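Local atomic coordinates of interleukin-2 receptor subunit beta (Mus musculus, PDB entry 6DG5), a protein that acts as the beta subunit of the interleukin-2 receptor, binding the cytokine and probably transducing its mitogenic signal. Residues 32-37 with 89-94; 143-148 with 196-201; 151-156 with 180-185. All coordinates share one frame; numbering follows the deposited sequence.

Contact 1 (32-37 with 89-94); sequences TCHVHA and KGWRRV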
loop_
_atom_site.group_PDB
_atom_site.type_symbol
_atom_site.label_atom_id
_atom_site.label_comp_id
_atom_site.label_asym_id
_atom_site.label_seq_id
_atom_site.Cartn_x
_atom_site.Cartn_y
_atom_site.Cartn_z
ATOM N N THR B 32 -13.715 -34.997 -22.049
ATOM C CA THR B 32 -13.831 -34.118 -20.894
ATOM C C THR B 32 -12.506 -34.040 -20.148
ATOM O O THR B 32 -11.801 -35.043 -20.002
ATOM C CB THR B 32 -14.957 -34.598 -19.957
ATOM O OG1 THR B 32 -16.091 -33.729 -20.084
ATOM C CG2 THR B 32 -14.506 -34.630 -18.503
ATOM N N CYS B 33 -12.171 -32.830 -19.695
ATOM C CA CYS B 33 -10.995 -32.571 -18.876
ATOM C C CYS B 33 -11.355 -31.561 -17.798
ATOM O O CYS B 33 -12.133 -30.634 -18.041
ATOM C CB CYS B 33 -9.825 -32.033 -19.709
ATOM S SG CYS B 33 -9.132 -33.169 -20.934
ATOM N N HIS B 34 -10.776 -31.733 -16.612
ATOM C CA HIS B 34 -11.082 -30.892 -15.464
ATOM C C HIS B 34 -9.796 -30.323 -14.877
ATOM O O HIS B 34 -8.690 -30.772 -15.187
ATOM C CB HIS B 34 -11.857 -31.665 -14.390
ATOM C CG HIS B 34 -13.312 -31.835 -14.695
ATOM N ND1 HIS B 34 -13.768 -32.336 -15.895
ATOM C CD2 HIS B 34 -14.415 -31.571 -13.955
ATOM C CE1 HIS B 34 -15.088 -32.373 -15.881
ATOM N NE2 HIS B 34 -15.506 -31.915 -14.715
ATOM N N VAL B 35 -9.958 -29.318 -14.019
ATOM C CA VAL B 35 -8.848 -28.650 -13.347
ATOM C C VAL B 35 -9.087 -28.730 -11.846
ATOM O O VAL B 35 -10.098 -28.221 -11.348
ATOM C CB VAL B 35 -8.697 -27.189 -13.798
ATOM C CG1 VAL B 35 -7.679 -26.470 -12.926
ATOM C CG2 VAL B 35 -8.290 -27.124 -15.261
ATOM N N HIS B 36 -8.163 -29.366 -11.132
ATOM C CA HIS B 36 -8.239 -29.493 -9.683
ATOM C C HIS B 36 -7.257 -28.529 -9.032
ATOM O O HIS B 36 -6.100 -28.434 -9.455
ATOM C CB HIS B 36 -7.935 -30.925 -9.241
ATOM C CG HIS B 36 -9.076 -31.872 -9.432
ATOM N ND1 HIS B 36 -9.741 -32.007 -10.632
ATOM C CD2 HIS B 36 -9.671 -32.734 -8.574
ATOM C CE1 HIS B 36 -10.694 -32.913 -10.505
ATOM N NE2 HIS B 36 -10.673 -33.369 -9.266
ATOM N N ALA B 37 -7.719 -27.818 -8.006
ATOM C CA ALA B 37 -6.888 -26.881 -7.265
ATOM C C ALA B 37 -7.064 -27.130 -5.776
ATOM O O ALA B 37 -8.196 -27.186 -5.283
ATOM C CB ALA B 37 -7.242 -25.430 -7.611
ATOM N N LYS B 89 -10.324 -45.802 -18.855
ATOM C CA LYS B 89 -10.274 -46.347 -17.507
ATOM C C LYS B 89 -10.681 -45.341 -16.440
ATOM O O LYS B 89 -10.863 -45.733 -15.282
ATOM C CB LYS B 89 -8.868 -46.874 -17.205
ATOM N N GLY B 90 -10.831 -44.067 -16.792
ATOM C CA GLY B 90 -11.247 -43.068 -15.827
ATOM C C GLY B 90 -10.396 -41.815 -15.833
ATOM O O GLY B 90 -9.856 -41.428 -16.872
ATOM N N TRP B 91 -10.275 -41.171 -14.673
ATOM C CA TRP B 91 -9.466 -39.964 -14.568
ATOM C C TRP B 91 -7.987 -40.299 -14.711
ATOM O O TRP B 91 -7.474 -41.198 -14.037
ATOM C CB TRP B 91 -9.713 -39.266 -13.231
ATOM C CG TRP B 91 -10.996 -38.500 -13.149
ATOM C CD1 TRP B 91 -11.995 -38.673 -12.237
ATOM C CD2 TRP B 91 -11.416 -37.432 -14.007
ATOM N NE1 TRP B 91 -13.011 -37.781 -12.473
ATOM C CE2 TRP B 91 -12.681 -37.008 -13.555
ATOM C CE3 TRP B 91 -10.848 -36.795 -15.114
ATOM C CZ2 TRP B 91 -13.388 -35.977 -14.172
ATOM C CZ3 TRP B 91 -11.550 -35.772 -15.725
ATOM C CH2 TRP B 91 -12.806 -35.373 -15.252
ATOM N N ARG B 92 -7.305 -39.571 -15.590
ATOM C CA ARG B 92 -5.865 -39.686 -15.771
ATOM C C ARG B 92 -5.239 -38.312 -15.585
ATOM O O ARG B 92 -5.654 -37.345 -16.231
ATOM C CB ARG B 92 -5.521 -40.248 -17.153
ATOM N N ARG B 93 -4.248 -38.227 -14.699
ATOM C CA ARG B 93 -3.607 -36.951 -14.398
ATOM C C ARG B 93 -2.725 -36.540 -15.570
ATOM O O ARG B 93 -1.695 -37.170 -15.837
ATOM C CB ARG B 93 -2.795 -37.055 -13.110
ATOM C CG ARG B 93 -2.400 -35.709 -12.516
ATOM C CD ARG B 93 -1.478 -35.882 -11.318
ATOM N NE ARG B 93 -2.053 -35.336 -10.090
ATOM C CZ ARG B 93 -1.439 -35.342 -8.910
ATOM N NH1 ARG B 93 -0.226 -35.865 -8.796
ATOM N NH2 ARG B 93 -2.036 -34.825 -7.845
ATOM N N VAL B 94 -3.125 -35.486 -16.274
ATOM C CA VAL B 94 -2.383 -35.013 -17.439
ATOM C C VAL B 94 -1.285 -34.038 -17.039
ATOM O O VAL B 94 -0.138 -34.163 -17.477
ATOM C CB VAL B 94 -3.353 -34.382 -18.460
ATOM C CG1 VAL B 94 -2.581 -33.672 -19.557
ATOM C CG2 VAL B 94 -4.264 -35.449 -19.049
#

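Contact 2 (143-148 with 196-201); sequences EARRRL and SPWSQP. With MAN (alpha-D-mannopyranose), chain E; FUC (alpha-L-fucopyranose), chain C.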
loop_
_atom_site.group_PDB
_atom_site.type_symbol
_atom_site.label_atom_id
_atom_site.label_comp_id
_atom_site.label_asym_id
_atom_site.label_seq_id
_atom_site.Cartn_x
_atom_site.Cartn_y
_atom_site.Cartn_z
ATOM N N GLU B 143 -3.132 2.424 -17.284
ATOM C CA GLU B 143 -2.677 2.742 -18.631
ATOM C C GLU B 143 -3.902 2.882 -19.519
ATOM O O GLU B 143 -4.733 1.969 -19.584
ATOM C CB GLU B 143 -1.742 1.659 -19.179
ATOM C CG GLU B 143 -0.316 2.120 -19.439
ATOM C CD GLU B 143 0.494 1.092 -20.208
ATOM O OE1 GLU B 143 -0.113 0.163 -20.781
ATOM O OE2 GLU B 143 1.738 1.213 -20.240
ATOM N N ALA B 144 -4.018 4.022 -20.195
ATOM C CA ALA B 144 -5.114 4.280 -21.116
ATOM C C ALA B 144 -4.565 4.538 -22.512
ATOM O O ALA B 144 -3.422 4.980 -22.675
ATOM C CB ALA B 144 -5.964 5.474 -20.655
ATOM N N ARG B 145 -5.382 4.257 -23.524
ATOM C CA ARG B 145 -5.013 4.542 -24.904
ATOM C C ARG B 145 -6.151 5.268 -25.606
ATOM O O ARG B 145 -7.308 4.843 -25.535
ATOM C CB ARG B 145 -4.632 3.264 -25.667
ATOM C CG ARG B 145 -5.682 2.167 -25.718
ATOM C CD ARG B 145 -5.139 0.981 -26.503
ATOM N NE ARG B 145 -6.091 -0.118 -26.619
ATOM C CZ ARG B 145 -5.835 -1.253 -27.263
ATOM N NH1 ARG B 145 -4.658 -1.433 -27.846
ATOM N NH2 ARG B 145 -6.752 -2.207 -27.326
ATOM N N ARG B 146 -5.810 6.364 -26.277
ATOM C CA ARG B 146 -6.760 7.210 -26.988
ATOM C C ARG B 146 -6.568 7.021 -28.486
ATOM O O ARG B 146 -5.451 7.167 -28.992
ATOM C CB ARG B 146 -6.560 8.678 -26.606
ATOM C CG ARG B 146 -7.432 9.657 -27.372
ATOM C CD ARG B 146 -6.782 11.033 -27.463
ATOM N NE ARG B 146 -5.708 11.069 -28.454
ATOM C CZ ARG B 146 -4.411 11.041 -28.160
ATOM N NH1 ARG B 146 -4.012 10.982 -26.897
ATOM N NH2 ARG B 146 -3.508 11.077 -29.132
ATOM N N ARG B 147 -7.647 6.699 -29.194
ATOM C CA ARG B 147 -7.579 6.506 -30.632
ATOM C C ARG B 147 -8.628 7.356 -31.329
ATOM O O ARG B 147 -9.680 7.669 -30.765
ATOM C CB ARG B 147 -7.759 5.027 -31.026
ATOM C CG ARG B 147 -9.199 4.572 -31.227
ATOM C CD ARG B 147 -9.240 3.242 -31.968
ATOM N NE ARG B 147 -10.590 2.696 -32.070
ATOM C CZ ARG B 147 -10.899 1.589 -32.739
ATOM N NH1 ARG B 147 -9.952 0.909 -33.372
ATOM N NH2 ARG B 147 -12.153 1.160 -32.779
ATOM N N LEU B 148 -8.317 7.738 -32.563
ATOM C CA LEU B 148 -9.263 8.453 -33.410
ATOM C C LEU B 148 -10.272 7.468 -33.987
ATOM O O LEU B 148 -9.936 6.312 -34.267
ATOM C CB LEU B 148 -8.516 9.170 -34.535
ATOM C CG LEU B 148 -8.841 10.634 -34.829
ATOM C CD1 LEU B 148 -8.499 11.498 -33.636
ATOM C CD2 LEU B 148 -8.085 11.100 -36.060
ATOM N N SER B 196 -4.198 -5.988 -16.790
ATOM C CA SER B 196 -5.592 -6.362 -16.929
ATOM C C SER B 196 -6.060 -6.088 -18.352
ATOM O O SER B 196 -5.475 -5.263 -19.058
ATOM C CB SER B 196 -6.452 -5.581 -15.941
ATOM O OG SER B 196 -6.704 -4.267 -16.411
ATOM N N PRO B 197 -7.115 -6.769 -18.802
ATOM C CA PRO B 197 -7.650 -6.494 -20.139
ATOM C C PRO B 197 -8.146 -5.061 -20.250
ATOM O O PRO B 197 -8.466 -4.404 -19.259
ATOM C CB PRO B 197 -8.802 -7.494 -20.278
ATOM C CG PRO B 197 -8.454 -8.587 -19.336
ATOM C CD PRO B 197 -7.785 -7.917 -18.173
ATOM N N TRP B 198 -8.192 -4.576 -21.487
ATOM C CA TRP B 198 -8.647 -3.217 -21.734
ATOM C C TRP B 198 -10.122 -3.076 -21.386
ATOM O O TRP B 198 -10.916 -4.000 -21.583
ATOM C CB TRP B 198 -8.415 -2.836 -23.192
ATOM C CG TRP B 198 -6.973 -2.653 -23.543
ATOM C CD1 TRP B 198 -6.183 -3.516 -24.246
ATOM C CD2 TRP B 198 -6.145 -1.535 -23.204
ATOM N NE1 TRP B 198 -4.916 -3.000 -24.371
ATOM C CE2 TRP B 198 -4.867 -1.785 -23.741
ATOM C CE3 TRP B 198 -6.361 -0.347 -22.502
ATOM C CZ2 TRP B 198 -3.809 -0.892 -23.596
ATOM C CZ3 TRP B 198 -5.310 0.541 -22.362
ATOM C CH2 TRP B 198 -4.050 0.264 -22.905
ATOM N N SER B 199 -10.481 -1.910 -20.860
ATOM C CA SER B 199 -11.862 -1.636 -20.506
ATOM C C SER B 199 -12.731 -1.561 -21.756
ATOM O O SER B 199 -12.239 -1.412 -22.879
ATOM C CB SER B 199 -11.958 -0.325 -19.732
ATOM O OG SER B 199 -11.543 0.772 -20.529
ATOM N N GLN B 200 -14.040 -1.668 -21.551
ATOM C CA GLN B 200 -14.980 -1.453 -22.642
ATOM C C GLN B 200 -14.775 -0.049 -23.192
ATOM O O GLN B 200 -14.870 0.925 -22.429
ATOM C CB GLN B 200 -16.425 -1.637 -22.182
ATOM C CG GLN B 200 -16.970 -3.040 -22.389
ATOM C CD GLN B 200 -18.463 -3.129 -22.128
ATOM O OE1 GLN B 200 -19.234 -2.273 -22.566
ATOM N NE2 GLN B 200 -18.877 -4.164 -21.404
ATOM N N PRO B 201 -14.476 0.103 -24.481
ATOM C CA PRO B 201 -14.110 1.421 -25.009
ATOM C C PRO B 201 -15.225 2.443 -24.839
ATOM O O PRO B 201 -16.414 2.127 -24.923
ATOM C CB PRO B 201 -13.821 1.145 -26.490
ATOM C CG PRO B 201 -14.489 -0.165 -26.782
ATOM C CD PRO B 201 -14.421 -0.946 -25.511
HETATM C C1 MAN E . -15.569 -6.769 -24.575
HETATM C C2 MAN E . -15.027 -5.748 -25.613
HETATM C C3 MAN E . -13.521 -5.576 -25.445
HETATM C C4 MAN E . -13.171 -5.207 -23.999
HETATM C C5 MAN E . -13.719 -6.268 -23.036
HETATM C C6 MAN E . -13.509 -5.893 -21.577
HETATM O O2 MAN E . -15.591 -4.449 -25.411
HETATM O O3 MAN E . -13.001 -4.598 -26.340
HETATM O O4 MAN E . -11.758 -5.128 -23.850
HETATM O O5 MAN E . -15.150 -6.441 -23.245
HETATM O O6 MAN E . -13.861 -7.012 -20.769
HETATM C C1 FUC C . -10.710 -13.225 -16.047
HETATM C C2 FUC C . -9.831 -12.451 -15.030
HETATM C C3 FUC C . -9.175 -11.213 -15.662
HETATM C C4 FUC C . -9.897 -10.762 -16.952
HETATM C C5 FUC C . -9.945 -11.926 -17.966
HETATM C C6 FUC C . -11.051 -11.784 -19.004
HETATM O O2 FUC C . -8.844 -13.279 -14.431
HETATM O O3 FUC C . -9.205 -10.133 -14.738
HETATM O O4 FUC C . -11.205 -10.268 -16.677
HETATM O O5 FUC C . -10.120 -13.221 -17.335
#

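Contact 3 (151-156 with 180-185); sequences HSWEDA and EVQVRV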
loop_
_atom_site.group_PDB
_atom_site.type_symbol
_atom_site.label_atom_id
_atom_site.label_comp_id
_atom_site.label_asym_id
_atom_site.label_seq_id
_atom_site.Cartn_x
_atom_site.Cartn_y
_atom_site.Cartn_z
ATOM N N HIS B 151 -9.523 4.791 -36.818
ATOM C CA HIS B 151 -8.136 4.362 -36.756
ATOM C C HIS B 151 -8.016 3.095 -35.909
ATOM O O HIS B 151 -9.007 2.543 -35.425
ATOM C CB HIS B 151 -7.260 5.487 -36.208
ATOM C CG HIS B 151 -7.216 6.701 -37.083
ATOM N ND1 HIS B 151 -8.347 7.268 -37.630
ATOM C CD2 HIS B 151 -6.176 7.463 -37.497
ATOM C CE1 HIS B 151 -8.006 8.325 -38.346
ATOM N NE2 HIS B 151 -6.695 8.466 -38.281
ATOM N N SER B 152 -6.787 2.625 -35.726
ATOM C CA SER B 152 -6.524 1.353 -35.070
ATOM C C SER B 152 -6.116 1.558 -33.616
ATOM O O SER B 152 -5.603 2.610 -33.231
ATOM C CB SER B 152 -5.428 0.583 -35.812
ATOM O OG SER B 152 -5.047 -0.576 -35.093
ATOM N N TRP B 153 -6.352 0.519 -32.805
ATOM C CA TRP B 153 -5.931 0.551 -31.407
ATOM C C TRP B 153 -4.424 0.395 -31.269
ATOM O O TRP B 153 -3.840 0.892 -30.299
ATOM C CB TRP B 153 -6.646 -0.537 -30.606
ATOM C CG TRP B 153 -8.055 -0.183 -30.220
ATOM C CD1 TRP B 153 -9.197 -0.834 -30.589
ATOM C CD2 TRP B 153 -8.467 0.910 -29.389
ATOM N NE1 TRP B 153 -10.293 -0.216 -30.036
ATOM C CE2 TRP B 153 -9.872 0.858 -29.296
ATOM C CE3 TRP B 153 -7.784 1.927 -28.715
ATOM C CZ2 TRP B 153 -10.606 1.783 -28.554
ATOM C CZ3 TRP B 153 -8.514 2.843 -27.980
ATOM C CH2 TRP B 153 -9.910 2.764 -27.906
ATOM N N GLU B 154 -3.781 -0.291 -32.215
ATOM C CA GLU B 154 -2.326 -0.359 -32.214
ATOM C C GLU B 154 -1.711 0.958 -32.663
ATOM O O GLU B 154 -0.578 1.274 -32.282
ATOM C CB GLU B 154 -1.847 -1.503 -33.111
ATOM C CG GLU B 154 -2.704 -2.762 -33.028
ATOM C CD GLU B 154 -2.734 -3.372 -31.639
ATOM O OE1 GLU B 154 -1.731 -3.232 -30.905
ATOM O OE2 GLU B 154 -3.759 -3.994 -31.283
ATOM N N ASP B 155 -2.445 1.733 -33.464
ATOM C CA ASP B 155 -2.009 3.067 -33.852
ATOM C C ASP B 155 -2.202 4.072 -32.725
ATOM O O ASP B 155 -1.619 5.161 -32.770
ATOM C CB ASP B 155 -2.784 3.512 -35.098
ATOM C CG ASP B 155 -2.055 4.570 -35.906
ATOM O OD1 ASP B 155 -0.972 5.019 -35.474
ATOM O OD2 ASP B 155 -2.574 4.943 -36.983
ATOM N N ALA B 156 -2.993 3.722 -31.713
ATOM C CA ALA B 156 -3.377 4.665 -30.672
ATOM C C ALA B 156 -2.198 5.005 -29.760
ATOM O O ALA B 156 -1.199 4.284 -29.682
ATOM C CB ALA B 156 -4.530 4.104 -29.840
ATOM N N GLU B 180 -11.991 7.359 -29.050
ATOM C CA GLU B 180 -12.313 6.138 -28.326
ATOM C C GLU B 180 -11.184 5.849 -27.348
ATOM O O GLU B 180 -10.007 6.004 -27.686
ATOM C CB GLU B 180 -12.513 4.956 -29.286
ATOM C CG GLU B 180 -13.661 4.023 -28.917
ATOM C CD GLU B 180 -13.995 3.039 -30.029
ATOM O OE1 GLU B 180 -13.443 3.183 -31.141
ATOM O OE2 GLU B 180 -14.810 2.120 -29.792
ATOM N N VAL B 181 -11.541 5.442 -26.132
ATOM C CA VAL B 181 -10.580 5.311 -25.040
ATOM C C VAL B 181 -10.799 3.991 -24.311
ATOM O O VAL B 181 -11.939 3.613 -24.019
ATOM C CB VAL B 181 -10.689 6.500 -24.058
ATOM C CG1 VAL B 181 -10.041 6.162 -22.726
ATOM C CG2 VAL B 181 -10.036 7.734 -24.655
ATOM N N GLN B 182 -9.699 3.294 -24.022
ATOM C CA GLN B 182 -9.699 2.103 -23.188
ATOM C C GLN B 182 -8.664 2.269 -22.086
ATOM O O GLN B 182 -7.612 2.878 -22.297
ATOM C CB GLN B 182 -9.376 0.840 -23.992
ATOM C CG GLN B 182 -10.444 0.426 -24.984
ATOM C CD GLN B 182 -10.111 -0.889 -25.665
ATOM O OE1 GLN B 182 -9.097 -1.008 -26.353
ATOM N NE2 GLN B 182 -10.961 -1.891 -25.463
ATOM N N VAL B 183 -8.963 1.715 -20.909
ATOM C CA VAL B 183 -8.086 1.800 -19.746
ATOM C C VAL B 183 -7.842 0.398 -19.205
ATOM O O VAL B 183 -8.653 -0.511 -19.402
ATOM C CB VAL B 183 -8.677 2.717 -18.650
ATOM C CG1 VAL B 183 -7.590 3.196 -17.707
ATOM C CG2 VAL B 183 -9.407 3.902 -19.271
ATOM N N ARG B 184 -6.704 0.223 -18.534
ATOM C CA ARG B 184 -6.376 -1.037 -17.884
ATOM C C ARG B 184 -5.573 -0.758 -16.619
ATOM O O ARG B 184 -5.046 0.340 -16.425
ATOM C CB ARG B 184 -5.608 -1.976 -18.823
ATOM C CG ARG B 184 -4.334 -1.394 -19.400
ATOM C CD ARG B 184 -3.689 -2.384 -20.352
ATOM N NE ARG B 184 -2.349 -1.973 -20.759
ATOM C CZ ARG B 184 -1.530 -2.729 -21.484
ATOM N NH1 ARG B 184 -1.918 -3.935 -21.877
ATOM N NH2 ARG B 184 -0.326 -2.283 -21.813
ATOM N N VAL B 185 -5.479 -1.777 -15.759
ATOM C CA VAL B 185 -4.986 -1.609 -14.395
ATOM C C VAL B 185 -3.990 -2.715 -14.056
ATOM O O VAL B 185 -4.049 -3.820 -14.600
ATOM C CB VAL B 185 -6.164 -1.584 -13.390
ATOM C CG1 VAL B 185 -6.897 -2.918 -13.375
ATOM C CG2 VAL B 185 -5.696 -1.203 -11.993
#

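Contact 1 (32-37 with 89-94)
His34 and Trp91 meet as an aromatic pair in offset edge-to-face geometry, the indole turning the edge of its six-membered ring toward the face of the imidazole. The centroids lie 5.0 Å apart and the planes are inclined at 68°. The leading atom is Trp91 CH2, which comes to 3.2 Å from His34 ND1 and 3.6 Å from His34 CG. Next to it, Trp91 CZ2 hangs above the imidazole off its centre, toward the rim, 4.0 Å from His34 ND1. Thr32 adds its methyl: CG2 approaches the same Trp91 CH2 to 3.7 Å from an oblique direction, so one carbon of the indole touches both side chains.

Trp91 has to reach across a strand to do this, because 79-86 runs between 33-39 and 91-99 in the antiparallel sheet of the N-terminal receptor domain. Its CG is anti to its own carbonyl carbon (chi1 -77°), and the indole passes over Val84 of the middle strand and meets Trp86 edge-to-face. Behind this, in the sheet, His34 shares backbone hydrogen bonds with Val84, and the Cys33-Cys85 disulfide also joins these two strands. His34 leans on Glu49 of the neighbouring strand 46-54, whose carboxylate accepts a weak hydrogen bond from Thr32 OG1.

No hydrogen bond links 32-37 to 89-94, and the contact is small and at the surface. Polarised C-H groups of the indole edge face the imidazole pi cloud, which would suit a neutral histidine, while the nearby Glu49 would probably pull the other way.

Contact 2 (143-148 with 196-201)
Arg145 lays its guanidinium almost flat on the indole of Trp198, the two planes only 6° apart and their centres separated by 3.7 Å. It is a cation-pi stack: the charged group covers the five-membered ring, with NH2 reaching 3.4 Å from Trp198 CD1. Arg145 CD makes a CH-pi contact 3.8 Å from the centroid of the six-membered ring, so everything from CG to the guanidinium rests over one face of the indole. The chain is extended, but it starts from a CG set between backbone N and carbonyl carbon (chi1 57°), which swings it over the ring.

Trp198 is the second tryptophan of the WSXWS motif, a hallmark of type I cytokine receptors, and strand 140-148 belongs to the fibronectin type-III domain that carries it. Arg184 packs on the other face of the indole, giving the alternation of arginine and tryptophan known for this motif. Arg145 NH2 is also hydrogen-bonded to Gln182 OE1. At the far end, Trp198 CZ3 comes to 3.2 Å from Glu143 O. The motif meets sugar as well: a mannose of an attached glycan donates from O4 to Trp198 O at 2.7 Å, and the Pro197 ring touches fucose, its CG 3.5 Å from C4.

Contact 3 (151-156 with 180-185)
Residues 180-185 form an extended strand, over which 151-156 bends in a turn with helical backbone angles at 153-155, Trp153 and Glu180 coming closest with their CA atoms 9.0 Å apart. The turn belongs to the loop between strands 140-148 and 157-161 of the fibronectin type-III domain, and it contains an ST turn: Ser152 OG accepts from Glu154 N at 3.2 Å.

Trp153 makes the contact. With CG anti to its carbonyl carbon (chi1 -79°), it drives the six-membered ring toward the strand backbone, where CH2 lies 3.2 Å from Glu180 O and Val181 N sits at the ring edge in its plane. The Glu180 chain crosses the indole at about a right angle, its CB 3.7 Å from Trp153 CH2, and its carboxylate runs on to a salt bridge with Arg147. That arginine makes a cation-pi contact with Trp153, on the face turned away from Gln182.

Gln182 covers the near face. Its CG makes a CH-pi contact, 4.1 Å from the centroid of the six-membered ring, and its amide plane is tilted 31° from the indole. The amide oxygen, OE1, is engaged by Arg145 and lies over the middle of the indole, 3.6 Å from Trp153 CE2.

Contacts 2 and 3 are two parts of one partly buried system in the fibronectin type-III domain, their centres about 4 Å apart: each sets a loop tryptophan against one of two neighbouring strands, 140-148 in contact 2 and 178-187 in contact 3. The salt bridge Glu143-Arg184 runs between them. Arg145 stacks on Trp198 and Arg184 lies along its other face, while Trp153 has Arg147 on one face and Gln182 on the other, with Arg145 touching it. Contact 1 stands apart in the N-terminal domain, its centre about 38 Å from that of contact 2. It lies at the surface and pairs two aromatic rings, with no arginine stacked between the segments.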